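Local atomic coordinates of ABC-type transport system, molybdenum-specific extracellular solute-binding protein (Clostridium difficile, PDB entry 4KD5), a protein that probably serves as the extracellular solute-binding component of a molybdenum ABC transporter, capturing molybdate and perhaps tungstate for delivery to the membrane permease. Residues 103-108 against 164-169; 112-117 against 154-159. All blocks are in the same frame, centred on the assembly; numbering follows the deposited sequence.

Contact 1 (103-108 against 164-169). With SBT (2-butanol), chain I; FMT (formic acid), chain E.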
ATOM      1  N   LYS A 103      25.184 -23.098  37.593  1.00 75.61           N
ATOM      2  CA  LYS A 103      26.297 -23.564  38.413  1.00 80.43           C
ATOM      3  C   LYS A 103      26.015 -24.954  38.980  1.00 85.18           C
ATOM      4  O   LYS A 103      26.933 -25.746  39.191  1.00 86.50           O
ATOM      5  CB  LYS A 103      26.585 -22.569  39.549  1.00 85.82           C
ATOM      6  CG  LYS A 103      27.992 -21.975  39.516  1.00 90.91           C
ATOM      7  CD  LYS A 103      28.131 -20.712  40.378  1.00 97.49           C
ATOM      8  CE  LYS A 103      28.129 -21.007  41.875  1.00102.78           C
ATOM      9  NZ  LYS A 103      26.768 -20.912  42.473  1.00102.35           N
ATOM     10  N   ASP A 104      24.737 -25.245  39.201  1.00 85.58           N
ATOM     11  CA  ASP A 104      24.314 -26.516  39.784  1.00 88.22           C
ATOM     12  C   ASP A 104      24.433 -27.706  38.825  1.00 79.47           C
ATOM     13  O   ASP A 104      24.216 -28.850  39.222  1.00 77.01           O
ATOM     14  CB  ASP A 104      22.879 -26.403  40.306  1.00 96.12           C
ATOM     15  CG  ASP A 104      22.747 -25.396  41.433  1.00108.38           C
ATOM     16  OD1 ASP A 104      21.819 -25.549  42.254  1.00116.38           O
ATOM     17  OD2 ASP A 104      23.568 -24.457  41.499  1.00109.96           O
ATOM     18  N   LEU A 105      24.772 -27.434  37.567  1.00 70.48           N
ATOM     19  CA  LEU A 105      24.990 -28.501  36.590  1.00 59.72           C
ATOM     20  C   LEU A 105      26.220 -29.333  36.955  1.00 72.81           C
ATOM     21  O   LEU A 105      26.263 -30.538  36.720  1.00 76.37           O
ATOM     22  CB  LEU A 105      25.164 -27.933  35.179  1.00 51.94           C
ATOM     23  CG  LEU A 105      23.999 -27.249  34.474  1.00 47.49           C
ATOM     24  CD1 LEU A 105      24.396 -26.843  33.064  1.00 42.10           C
ATOM     25  CD2 LEU A 105      22.808 -28.173  34.424  1.00 49.85           C
ATOM     26  N   THR A 106      27.216 -28.675  37.539  1.00 75.46           N
ATOM     27  CA  THR A 106      28.494 -29.311  37.853  1.00 75.10           C
ATOM     28  C   THR A 106      28.460 -30.059  39.189  1.00 78.40           C
ATOM     29  O   THR A 106      29.279 -30.942  39.439  1.00 80.77           O
ATOM     30  CB  THR A 106      29.624 -28.278  37.881  1.00 80.28           C
ATOM     31  OG1 THR A 106      29.306 -27.198  36.996  1.00 74.46           O
ATOM     32  CG2 THR A 106      30.932 -28.908  37.454  1.00 88.22           C
ATOM     33  N   THR A 107      27.505 -29.695  40.041  1.00 80.81           N
ATOM     34  CA  THR A 107      27.379 -30.282  41.374  1.00 86.74           C
ATOM     35  C   THR A 107      26.737 -31.666  41.332  1.00 83.32           C
ATOM     36  O   THR A 107      26.286 -32.118  40.283  1.00 73.62           O
ATOM     37  CB  THR A 107      26.555 -29.375  42.311  1.00 91.24           C
ATOM     38  OG1 THR A 107      25.157 -29.588  42.083  1.00 89.40           O
ATOM     39  CG2 THR A 107      26.886 -27.917  42.063  1.00 92.05           C
ATOM     40  N   ASP A 108      26.690 -32.324  42.486  1.00 90.43           N
ATOM     41  CA  ASP A 108      26.069 -33.639  42.607  1.00 98.65           C
ATOM     42  C   ASP A 108      24.552 -33.536  42.735  1.00102.65           C
ATOM     43  O   ASP A 108      23.857 -34.550  42.764  1.00103.31           O
ATOM     44  CB  ASP A 108      26.631 -34.389  43.815  1.00117.90           C
ATOM     45  CG  ASP A 108      27.546 -35.536  43.422  1.00127.67           C
ATOM     46  OD1 ASP A 108      27.053 -36.678  43.292  1.00131.76           O
ATOM     47  OD2 ASP A 108      28.761 -35.300  43.254  1.00129.50           O
ATOM     48  N   VAL A 164      17.301 -31.783  35.474  1.00 57.47           N
ATOM     49  CA  VAL A 164      17.129 -30.544  34.723  1.00 59.65           C
ATOM     50  C   VAL A 164      17.001 -30.807  33.226  1.00 59.75           C
ATOM     51  O   VAL A 164      17.183 -31.937  32.767  1.00 63.13           O
ATOM     52  CB  VAL A 164      18.285 -29.555  34.951  1.00 53.16           C
ATOM     53  CG1 VAL A 164      18.449 -29.264  36.419  1.00 50.91           C
ATOM     54  CG2 VAL A 164      19.578 -30.120  34.387  1.00 50.38           C
ATOM     55  N   GLY A 165      16.696 -29.756  32.470  1.00 48.71           N
ATOM     56  CA  GLY A 165      16.564 -29.868  31.028  1.00 42.48           C
ATOM     57  C   GLY A 165      16.880 -28.581  30.289  1.00 47.75           C
ATOM     58  O   GLY A 165      16.895 -27.498  30.881  1.00 56.87           O
ATOM     59  N   PHE A 166      17.145 -28.703  28.991  1.00 44.75           N
ATOM     60  CA  PHE A 166      17.360 -27.538  28.138  1.00 49.38           C
ATOM     61  C   PHE A 166      16.246 -27.439  27.105  1.00 49.89           C
ATOM     62  O   PHE A 166      15.940 -28.408  26.408  1.00 51.42           O
ATOM     63  CB  PHE A 166      18.728 -27.598  27.455  1.00 49.72           C
ATOM     64  CG  PHE A 166      19.857 -27.136  28.329  1.00 57.73           C
ATOM     65  CD1 PHE A 166      20.161 -25.788  28.427  1.00 62.45           C
ATOM     66  CD2 PHE A 166      20.610 -28.045  29.058  1.00 56.50           C
ATOM     67  CE1 PHE A 166      21.199 -25.351  29.232  1.00 64.65           C
ATOM     68  CE2 PHE A 166      21.650 -27.613  29.866  1.00 55.04           C
ATOM     69  CZ  PHE A 166      21.944 -26.265  29.953  1.00 56.90           C
ATOM     70  N   VAL A 167      15.643 -26.260  27.011  1.00 48.93           N
ATOM     71  CA  VAL A 167      14.414 -26.101  26.251  1.00 44.85           C
ATOM     72  C   VAL A 167      14.235 -24.632  25.854  1.00 42.12           C
ATOM     73  O   VAL A 167      14.874 -23.762  26.436  1.00 49.49           O
ATOM     74  CB  VAL A 167      13.228 -26.633  27.090  1.00 59.21           C
ATOM     75  CG1 VAL A 167      12.408 -25.496  27.661  1.00 66.37           C
ATOM     76  CG2 VAL A 167      12.363 -27.568  26.279  1.00 66.64           C
ATOM     77  N   TYR A 168      13.405 -24.354  24.848  1.00 42.12           N
ATOM     78  CA  TYR A 168      13.090 -22.964  24.505  1.00 45.38           C
ATOM     79  C   TYR A 168      12.139 -22.377  25.544  1.00 45.38           C
ATOM     80  O   TYR A 168      11.341 -23.104  26.129  1.00 53.24           O
ATOM     81  CB  TYR A 168      12.455 -22.864  23.115  1.00 47.88           C
ATOM     82  CG  TYR A 168      13.398 -23.127  21.967  1.00 51.71           C
ATOM     83  CD1 TYR A 168      14.771 -23.078  22.141  1.00 51.45           C
ATOM     84  CD2 TYR A 168      12.910 -23.416  20.703  1.00 52.03           C
ATOM     85  CE1 TYR A 168      15.631 -23.315  21.088  1.00 46.95           C
ATOM     86  CE2 TYR A 168      13.760 -23.653  19.648  1.00 55.73           C
ATOM     87  CZ  TYR A 168      15.120 -23.602  19.848  1.00 51.77           C
ATOM     88  OH  TYR A 168      15.972 -23.836  18.801  1.00 56.53           O
ATOM     89  N   PHE A 169      12.203 -21.069  25.772  1.00 44.66           N
ATOM     90  CA  PHE A 169      11.302 -20.453  26.738  1.00 47.15           C
ATOM     91  C   PHE A 169       9.848 -20.607  26.305  1.00 48.48           C
ATOM     92  O   PHE A 169       8.960 -20.777  27.137  1.00 52.24           O
ATOM     93  CB  PHE A 169      11.637 -18.981  26.937  1.00 45.70           C
ATOM     94  CG  PHE A 169      10.938 -18.363  28.110  1.00 46.17           C
ATOM     95  CD1 PHE A 169      11.170 -18.835  29.395  1.00 43.15           C
ATOM     96  CD2 PHE A 169      10.056 -17.311  27.935  1.00 42.82           C
ATOM     97  CE1 PHE A 169      10.529 -18.270  30.481  1.00 53.22           C
ATOM     98  CE2 PHE A 169       9.411 -16.739  29.021  1.00 46.25           C
ATOM     99  CZ  PHE A 169       9.649 -17.221  30.295  1.00 46.92           C
TER
HETATM  100  C1  SBT I 304      30.704 -31.091  43.870  1.00 73.11           C
HETATM  101  C2  SBT I 304      29.781 -31.399  45.041  1.00 73.48           C
HETATM  102  C3  SBT I 304      28.714 -30.327  45.201  1.00 68.05           C
HETATM  103  C4  SBT I 304      29.343 -28.969  45.419  1.00 66.88           C
HETATM  104  OH  SBT I 304      29.151 -32.663  44.825  1.00 77.63           O
HETATM  105  C   FMT E 300      25.202 -18.991  36.946  1.00 91.78           C
HETATM  106  O1  FMT E 300      25.022 -19.015  35.729  1.00 88.21           O
HETATM  107  O2  FMT E 300      24.608 -19.714  37.744  1.00 91.60           O

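Contact 2 (112-117 against 154-159)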
ATOM      1  N   LYS A 112      20.975 -36.150  36.071  1.00 64.23           N
ATOM      2  CA  LYS A 112      20.512 -36.370  34.707  1.00 54.33           C
ATOM      3  C   LYS A 112      20.051 -35.073  34.041  1.00 52.47           C
ATOM      4  O   LYS A 112      19.068 -34.454  34.464  1.00 53.77           O
ATOM      5  CB  LYS A 112      19.414 -37.445  34.693  1.00 54.79           C
ATOM      6  CG  LYS A 112      19.868 -38.763  35.320  1.00 63.16           C
ATOM      7  CD  LYS A 112      18.786 -39.821  35.321  1.00 66.19           C
ATOM      8  CE  LYS A 112      18.434 -40.207  33.912  1.00 63.73           C
ATOM      9  NZ  LYS A 112      17.278 -41.138  33.854  1.00 53.43           N
ATOM     10  N   ILE A 113      20.793 -34.664  33.012  1.00 53.49           N
ATOM     11  CA  ILE A 113      20.490 -33.459  32.244  1.00 53.86           C
ATOM     12  C   ILE A 113      19.826 -33.832  30.917  1.00 54.66           C
ATOM     13  O   ILE A 113      20.441 -34.473  30.063  1.00 52.62           O
ATOM     14  CB  ILE A 113      21.769 -32.640  31.968  1.00 48.82           C
ATOM     15  CG1 ILE A 113      22.420 -32.212  33.284  1.00 50.78           C
ATOM     16  CG2 ILE A 113      21.467 -31.423  31.110  1.00 41.04           C
ATOM     17  CD1 ILE A 113      23.729 -31.468  33.122  1.00 42.41           C
ATOM     18  N   ALA A 114      18.571 -33.427  30.743  1.00 55.09           N
ATOM     19  CA  ALA A 114      17.833 -33.746  29.519  1.00 50.91           C
ATOM     20  C   ALA A 114      18.076 -32.703  28.433  1.00 48.04           C
ATOM     21  O   ALA A 114      17.878 -31.508  28.658  1.00 50.06           O
ATOM     22  CB  ALA A 114      16.353 -33.864  29.804  1.00 49.43           C
ATOM     23  N   VAL A 115      18.493 -33.160  27.253  1.00 42.93           N
ATOM     24  CA  VAL A 115      18.648 -32.283  26.090  1.00 46.33           C
ATOM     25  C   VAL A 115      18.110 -32.969  24.839  1.00 51.20           C
ATOM     26  O   VAL A 115      17.980 -34.194  24.805  1.00 55.96           O
ATOM     27  CB  VAL A 115      20.128 -31.902  25.830  1.00 44.40           C
ATOM     28  CG1 VAL A 115      20.718 -31.118  26.991  1.00 43.58           C
ATOM     29  CG2 VAL A 115      20.951 -33.148  25.546  1.00 42.04           C
ATOM     30  N   GLY A 116      17.807 -32.186  23.809  1.00 49.04           N
ATOM     31  CA  GLY A 116      17.409 -32.763  22.538  1.00 53.61           C
ATOM     32  C   GLY A 116      18.612 -33.343  21.812  1.00 59.50           C
ATOM     33  O   GLY A 116      19.747 -32.917  22.056  1.00 64.62           O
ATOM     34  N   GLU A 117      18.376 -34.316  20.933  1.00 58.68           N
ATOM     35  CA  GLU A 117      19.458 -34.884  20.134  1.00 58.51           C
ATOM     36  C   GLU A 117      20.122 -33.774  19.320  1.00 56.86           C
ATOM     37  O   GLU A 117      19.450 -33.020  18.619  1.00 62.92           O
ATOM     38  CB  GLU A 117      18.939 -36.022  19.244  1.00 64.66           C
ATOM     39  CG  GLU A 117      18.720 -37.338  19.998  1.00 78.60           C
ATOM     40  CD  GLU A 117      17.684 -38.250  19.347  1.00 89.57           C
ATOM     41  OE1 GLU A 117      17.239 -39.211  20.013  1.00 90.50           O
ATOM     42  OE2 GLU A 117      17.313 -38.009  18.179  1.00 93.25           O
ATOM     43  N   LEU A 154      10.585 -32.003  28.419  1.00 45.76           N
ATOM     44  CA  LEU A 154       9.691 -31.490  29.454  1.00 48.32           C
ATOM     45  C   LEU A 154       9.053 -32.613  30.270  1.00 52.09           C
ATOM     46  O   LEU A 154       8.901 -32.499  31.484  1.00 61.27           O
ATOM     47  CB  LEU A 154       8.602 -30.613  28.828  1.00 56.18           C
ATOM     48  CG  LEU A 154       8.983 -29.183  28.447  1.00 53.95           C
ATOM     49  CD1 LEU A 154       8.149 -28.688  27.274  1.00 53.93           C
ATOM     50  CD2 LEU A 154       8.789 -28.267  29.640  1.00 53.35           C
ATOM     51  N   ALA A 155       8.693 -33.702  29.598  1.00 47.61           N
ATOM     52  CA  ALA A 155       8.043 -34.835  30.255  1.00 52.29           C
ATOM     53  C   ALA A 155       8.969 -35.533  31.249  1.00 61.17           C
ATOM     54  O   ALA A 155       8.540 -35.918  32.341  1.00 67.62           O
ATOM     55  CB  ALA A 155       7.535 -35.818  29.222  1.00 44.16           C
ATOM     56  N   TRP A 156      10.230 -35.701  30.855  1.00 58.87           N
ATOM     57  CA  TRP A 156      11.255 -36.317  31.696  1.00 60.87           C
ATOM     58  C   TRP A 156      11.512 -35.481  32.940  1.00 62.86           C
ATOM     59  O   TRP A 156      11.651 -36.011  34.042  1.00 62.52           O
ATOM     60  CB  TRP A 156      12.568 -36.454  30.917  1.00 54.54           C
ATOM     61  CG  TRP A 156      12.533 -37.461  29.811  1.00 54.28           C
ATOM     62  CD1 TRP A 156      11.501 -38.293  29.488  1.00 56.09           C
ATOM     63  CD2 TRP A 156      13.592 -37.745  28.876  1.00 51.41           C
ATOM     64  NE1 TRP A 156      11.851 -39.076  28.412  1.00 57.67           N
ATOM     65  CE2 TRP A 156      13.114 -38.761  28.023  1.00 55.29           C
ATOM     66  CE3 TRP A 156      14.877 -37.241  28.692  1.00 44.63           C
ATOM     67  CZ2 TRP A 156      13.907 -39.280  26.987  1.00 53.17           C
ATOM     68  CZ3 TRP A 156      15.651 -37.759  27.664  1.00 48.66           C
ATOM     69  CH2 TRP A 156      15.164 -38.767  26.826  1.00 48.21           C
ATOM     70  N   VAL A 157      11.579 -34.168  32.744  1.00 60.62           N
ATOM     71  CA  VAL A 157      11.873 -33.230  33.821  1.00 61.67           C
ATOM     72  C   VAL A 157      10.696 -33.131  34.792  1.00 61.20           C
ATOM     73  O   VAL A 157      10.885 -33.048  36.004  1.00 67.93           O
ATOM     74  CB  VAL A 157      12.237 -31.845  33.252  1.00 59.98           C
ATOM     75  CG1 VAL A 157      12.437 -30.857  34.357  1.00 60.28           C
ATOM     76  CG2 VAL A 157      13.501 -31.935  32.409  1.00 55.68           C
ATOM     77  N   GLN A 158       9.485 -33.156  34.246  1.00 58.11           N
ATOM     78  CA  GLN A 158       8.259 -33.141  35.045  1.00 63.69           C
ATOM     79  C   GLN A 158       8.137 -34.387  35.915  1.00 62.80           C
ATOM     80  O   GLN A 158       7.674 -34.320  37.049  1.00 66.27           O
ATOM     81  CB  GLN A 158       7.034 -33.056  34.129  1.00 67.86           C
ATOM     82  CG  GLN A 158       6.349 -31.701  34.086  1.00 72.50           C
ATOM     83  CD  GLN A 158       5.247 -31.639  33.042  1.00 78.52           C
ATOM     84  OE1 GLN A 158       5.379 -30.956  32.025  1.00 80.65           O
ATOM     85  NE2 GLN A 158       4.152 -32.349  33.291  1.00 82.11           N
ATOM     86  N   SER A 159       8.554 -35.523  35.365  1.00 58.90           N
ATOM     87  CA  SER A 159       8.411 -36.810  36.035  1.00 61.46           C
ATOM     88  C   SER A 159       9.605 -37.125  36.927  1.00 65.09           C
ATOM     89  O   SER A 159       9.596 -38.122  37.650  1.00 68.01           O
ATOM     90  CB  SER A 159       8.224 -37.932  35.012  1.00 56.35           C
ATOM     91  OG  SER A 159       9.384 -38.093  34.219  1.00 55.60           O
TER

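Contact 1 (103-108 against 164-169)
Leu105 approaches the start of strand 164-168 from a short turn of helical conformation, its CA 8.3 Å from that of Val164, with no hydrogen bond joining the two backbones. The contact belongs to one α/β domain of the periplasmic-binding-protein fold, where this strand runs parallel to strand 113-116 and antiparallel to strand 82-94. Leu105 makes the contact with its two methyls. With CG anti to its own carbonyl carbon (chi1 -67°), the branched end reaches the strand although the CB does not point straight at it. CD2 meets Val164 CG2 at 3.8 Å, while CD1 lies 4.0 Å from Phe166 CZ, near the plane of the ring and at its edge. Val164 and Phe166, two residues apart, project from the same face of the strand, and Ile113 touches all three side chains. Phe166 also packs on Ala127 of helix 122-133, and farther along the strand lies Tyr168, predicted to belong to the molybdate-binding site. The turn carrying Leu105 is tied by Thr107 OG1, which donates to Asp104 O at 3.1 Å from 33° outside the carbonyl plane. Beyond it, poorly ordered Asp108 makes weak hydrogen bonds to a 2-butanol molecule, whose C3 rests 3.7 Å from Thr107 CB.

Contact 2 (112-117 against 154-159)
Ala114, on strand 113-116, meets Trp156 and Val157 of helix 150-159, the helix of a β-α-β crossover that links strand 144-147 to strand 164-168 and passes over the strand lying between them. The indole of Trp156 can be followed outward from its CB, which is directed toward strand 113-116 and lies 4.7 Å from Ala114 CB. At CG, a chi2 of -4° puts CD1 on the side of its own CA and swings the six-membered ring away from the helix. CD2, at the ring fusion, is still 4.8 Å from the alanine methyl; the next atom, CE3, makes the contact, 3.8 Å from Ala114 CB. The methyl sits near the indole plane, at the ring edge, and is not stacked on a face. Past CE3 the ring recedes: CZ3 is 4.5 Å from the methyl and CH2 5.9 Å, while NE1 lies on the far side, 7.0 Å away. Ala147 of strand 144-147 also touches this side chain. A side chain of one methyl is consistent with the close approach of strand and helix, 7.4 Å between Ala114 CA and Val157 CA. Val157 adds a longer apolar contact, its CG2 4.3 Å from Ala114 CB.

Both contacts belong to the same α/β domain and are apolar where their segments meet, with no hydrogen bond across either. They lie on opposite faces of the sheet: in contact 1 a loop residue joins the layer with Ile113, whereas contact 2 seats helix 150-159 on the Ala114 side. Backbone bonds join them, Ala114 N to Val164 O and Phe166 N to Ala114 O, both 2.9 Å, and Leu105 CD2 packs 3.7 Å from Ile113 CD1. Contact 1 sets a branched aliphatic end against a valine methyl and a phenyl edge, contact 2 a single methyl at an indole edge. All three touching residues of contact 1 are buried, whereas contact 2 reaches toward the surface through the partly exposed Trp156.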